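Local atomic coordinates of cpftsy (Physcomitrella patens, PDB entry 4AK9), a protein that probably acts as the GTP-dependent receptor for the chloroplast signal recognition particle, helping deliver proteins to the thylakoid membrane. Residues 117-122 and 238-243. Residues are numbered along the deposited sequence; the frame is centred on the assembly and turned at random.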
ATOM      1  N   ALA A 117     -29.722   2.058 -22.159  1.00 28.38           N
ATOM      2  CA  ALA A 117     -28.616   1.363 -21.502  1.00 31.40           C
ATOM      3  C   ALA A 117     -28.787   1.528 -19.992  1.00 26.50           C
ATOM      4  O   ALA A 117     -29.368   2.524 -19.513  1.00 27.30           O
ATOM      5  CB  ALA A 117     -27.269   1.916 -21.950  1.00 28.89           C
ATOM      6  N   VAL A 118     -28.288   0.558 -19.228  1.00 23.43           N
ATOM      7  CA  VAL A 118     -28.413   0.609 -17.782  1.00 18.12           C
ATOM      8  C   VAL A 118     -27.034   0.375 -17.143  1.00 24.45           C
ATOM      9  O   VAL A 118     -26.378  -0.639 -17.405  1.00 22.26           O
ATOM     10  CB  VAL A 118     -29.411  -0.418 -17.239  1.00 22.53           C
ATOM     11  CG1 VAL A 118     -29.447  -0.391 -15.704  1.00 23.24           C
ATOM     12  CG2 VAL A 118     -30.833  -0.134 -17.798  1.00 22.34           C
ATOM     13  N   LEU A 119     -26.593   1.336 -16.331  1.00 20.05           N
ATOM     14  CA  LEU A 119     -25.277   1.237 -15.675  1.00 21.46           C
ATOM     15  C   LEU A 119     -25.526   1.131 -14.176  1.00 18.12           C
ATOM     16  O   LEU A 119     -26.175   2.011 -13.577  1.00 23.83           O
ATOM     17  CB  LEU A 119     -24.459   2.504 -15.973  1.00 21.48           C
ATOM     18  CG  LEU A 119     -23.571   2.653 -17.205  1.00 32.81           C
ATOM     19  CD1 LEU A 119     -24.191   2.064 -18.427  1.00 32.05           C
ATOM     20  CD2 LEU A 119     -23.238   4.111 -17.443  1.00 34.36           C
ATOM     21  N   MET A 120     -25.042   0.062 -13.545  1.00 19.68           N
ATOM     22  CA  MET A 120     -25.120  -0.035 -12.097  1.00 15.98           C
ATOM     23  C   MET A 120     -23.791   0.403 -11.478  1.00 21.07           C
ATOM     24  O   MET A 120     -22.727  -0.006 -11.929  1.00 18.53           O
ATOM     25  CB  MET A 120     -25.469  -1.453 -11.643  1.00 20.53           C
ATOM     26  CG  MET A 120     -26.890  -1.862 -11.983  1.00 25.39           C
ATOM     27  SD  MET A 120     -27.123  -3.624 -11.611  1.00 27.71           S
ATOM     28  CE  MET A 120     -27.259  -3.660  -9.830  1.00 24.16           C
ATOM     29  N   ILE A 121     -23.861   1.280 -10.488  1.00 17.94           N
ATOM     30  CA  ILE A 121     -22.661   1.779  -9.819  1.00 21.07           C
ATOM     31  C   ILE A 121     -22.605   1.068  -8.472  1.00 16.63           C
ATOM     32  O   ILE A 121     -23.570   1.102  -7.673  1.00 23.45           O
ATOM     33  CB  ILE A 121     -22.736   3.302  -9.588  1.00 24.90           C
ATOM     34  CG1 ILE A 121     -22.899   4.078 -10.898  1.00 30.99           C
ATOM     35  CG2 ILE A 121     -21.578   3.809  -8.684  1.00 25.65           C
ATOM     36  CD1 ILE A 121     -22.116   3.607 -12.094  1.00 25.70           C
ATOM     37  N   VAL A 122     -21.501   0.370  -8.197  1.00 20.06           N
ATOM     38  CA  VAL A 122     -21.405  -0.359  -6.932  1.00 17.02           C
ATOM     39  C   VAL A 122     -20.131   0.012  -6.160  1.00 19.14           C
ATOM     40  O   VAL A 122     -19.224   0.641  -6.714  1.00 18.15           O
ATOM     41  CB  VAL A 122     -21.410  -1.900  -7.155  1.00 21.07           C
ATOM     42  CG1 VAL A 122     -22.703  -2.321  -7.887  1.00 17.80           C
ATOM     43  CG2 VAL A 122     -20.207  -2.297  -7.993  1.00 17.59           C
ATOM     44  N   GLU A 238     -23.383  -2.206 -17.904  1.00 22.14           N
ATOM     45  CA  GLU A 238     -22.135  -2.007 -17.154  1.00 21.59           C
ATOM     46  C   GLU A 238     -22.402  -2.168 -15.662  1.00 17.07           C
ATOM     47  O   GLU A 238     -23.468  -1.798 -15.163  1.00 21.64           O
ATOM     48  CB  GLU A 238     -21.549  -0.605 -17.444  1.00 19.05           C
ATOM     49  CG  GLU A 238     -21.082  -0.366 -18.893  1.00 21.72           C
ATOM     50  CD  GLU A 238     -19.757  -1.066 -19.208  1.00 24.65           C
ATOM     51  OE1 GLU A 238     -18.983  -1.398 -18.260  1.00 26.97           O
ATOM     52  OE2 GLU A 238     -19.460  -1.275 -20.409  1.00 30.32           O
ATOM     53  N   VAL A 239     -21.447  -2.753 -14.950  1.00 18.09           N
ATOM     54  CA  VAL A 239     -21.438  -2.746 -13.485  1.00 15.05           C
ATOM     55  C   VAL A 239     -20.076  -2.107 -13.123  1.00 18.48           C
ATOM     56  O   VAL A 239     -18.995  -2.673 -13.345  1.00 15.70           O
ATOM     57  CB  VAL A 239     -21.607  -4.162 -12.834  1.00 16.23           C
ATOM     58  CG1 VAL A 239     -21.515  -4.105 -11.313  1.00 17.14           C
ATOM     59  CG2 VAL A 239     -22.944  -4.817 -13.265  1.00 18.29           C
ATOM     60  N   LEU A 240     -20.141  -0.884 -12.631  1.00 16.65           N
ATOM     61  CA  LEU A 240     -18.931  -0.097 -12.422  1.00 19.00           C
ATOM     62  C   LEU A 240     -18.649  -0.036 -10.931  1.00 15.93           C
ATOM     63  O   LEU A 240     -19.455   0.456 -10.143  1.00 19.30           O
ATOM     64  CB  LEU A 240     -19.124   1.311 -13.019  1.00 20.63           C
ATOM     65  CG  LEU A 240     -19.418   1.311 -14.510  1.00 23.10           C
ATOM     66  CD1 LEU A 240     -19.710   2.736 -15.011  1.00 24.00           C
ATOM     67  CD2 LEU A 240     -18.241   0.690 -15.272  1.00 22.43           C
ATOM     68  N   LEU A 241     -17.490  -0.564 -10.527  1.00 15.92           N
ATOM     69  CA  LEU A 241     -17.082  -0.540  -9.126  1.00 17.01           C
ATOM     70  C   LEU A 241     -16.227   0.718  -8.801  1.00 15.82           C
ATOM     71  O   LEU A 241     -15.170   0.963  -9.419  1.00 16.45           O
ATOM     72  CB  LEU A 241     -16.305  -1.840  -8.802  1.00 16.37           C
ATOM     73  CG  LEU A 241     -15.679  -1.884  -7.413  1.00 18.98           C
ATOM     74  CD1 LEU A 241     -16.741  -1.864  -6.313  1.00 17.58           C
ATOM     75  CD2 LEU A 241     -14.792  -3.122  -7.246  1.00 18.22           C
ATOM     76  N   VAL A 242     -16.691   1.502  -7.840  1.00 16.12           N
ATOM     77  CA  VAL A 242     -16.030   2.757  -7.509  1.00 17.20           C
ATOM     78  C   VAL A 242     -15.092   2.467  -6.348  1.00 18.22           C
ATOM     79  O   VAL A 242     -15.510   1.928  -5.325  1.00 17.85           O
ATOM     80  CB  VAL A 242     -17.043   3.850  -7.079  1.00 18.78           C
ATOM     81  CG1 VAL A 242     -16.268   5.151  -6.726  1.00 23.42           C
ATOM     82  CG2 VAL A 242     -18.048   4.115  -8.170  1.00 18.10           C
ATOM     83  N   LEU A 243     -13.807   2.762  -6.536  1.00 16.89           N
ATOM     84  CA  LEU A 243     -12.786   2.484  -5.505  1.00 19.74           C
ATOM     85  C   LEU A 243     -12.019   3.755  -5.151  1.00 19.27           C
ATOM     86  O   LEU A 243     -11.655   4.523  -6.039  1.00 20.98           O
ATOM     87  CB  LEU A 243     -11.795   1.462  -6.047  1.00 20.23           C
ATOM     88  CG  LEU A 243     -12.440   0.128  -6.457  1.00 19.59           C
ATOM     89  CD1 LEU A 243     -11.483  -0.621  -7.315  1.00 19.47           C
ATOM     90  CD2 LEU A 243     -12.778  -0.637  -5.174  1.00 20.58           C
TER
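Met120 and Val122 of strand 117-122 alternate with Glu238, Leu240 and Val242 of strand 238-243 in the hydrogen bonding that joins the two as parallel neighbours. Met120 takes the Glu238 carbonyl through its N-H and gives its own O to Leu240 N at 2.8 Å, a nearly straight bond (172° at the hydrogen). Val122 repeats this, its N 2.8 Å from Leu240 O and its O accepting Val242 N. At the start of the pairing the bond from Glu238 N to Val118 O is weak, stretched to 3.4 Å.

On one face, with chi1 at -59°, Ile121 has CG1 anti to the carbonyl carbon and CG2 anti to the backbone N, which sets the CG2 methyl 3.6 Å from Val242 CG2, while its CD1 reaches Leu240 CD1 at 3.9 Å. Branched aliphatic chains suit this face because helix 126-142 covers it, with Leu133 and Leu136 against Ile121. On the opposite face, Val122 CG2 meets Leu241 CD1 at 3.9 Å, and both Val122 methyls touch Val239 CG1. Apolar side chains suit this face as well, since Leu241 rests on Ala255 and Phe258 of helix 251-261.

These are central strands of the P-loop GTPase fold of the SRP54 family. Strand 117-123 runs into a Gly123-to-Thr130 sequence that fits a Walker A loop, whose later residues already belong to helix 126-142, and its other edge pairs with strand 202-205.

Glu238 combines two roles. Its CB lies 3.8 Å from Leu119 CG, the two side chains running side by side, and a bend at chi2 (-75°) carries the carboxylate away from strand 117-122. That buried charge is answered by a salt bridge from OE2 to Lys293 and hydrogen bonds from Gln110 N to OE2 and between OE1 and Thr265 OG1.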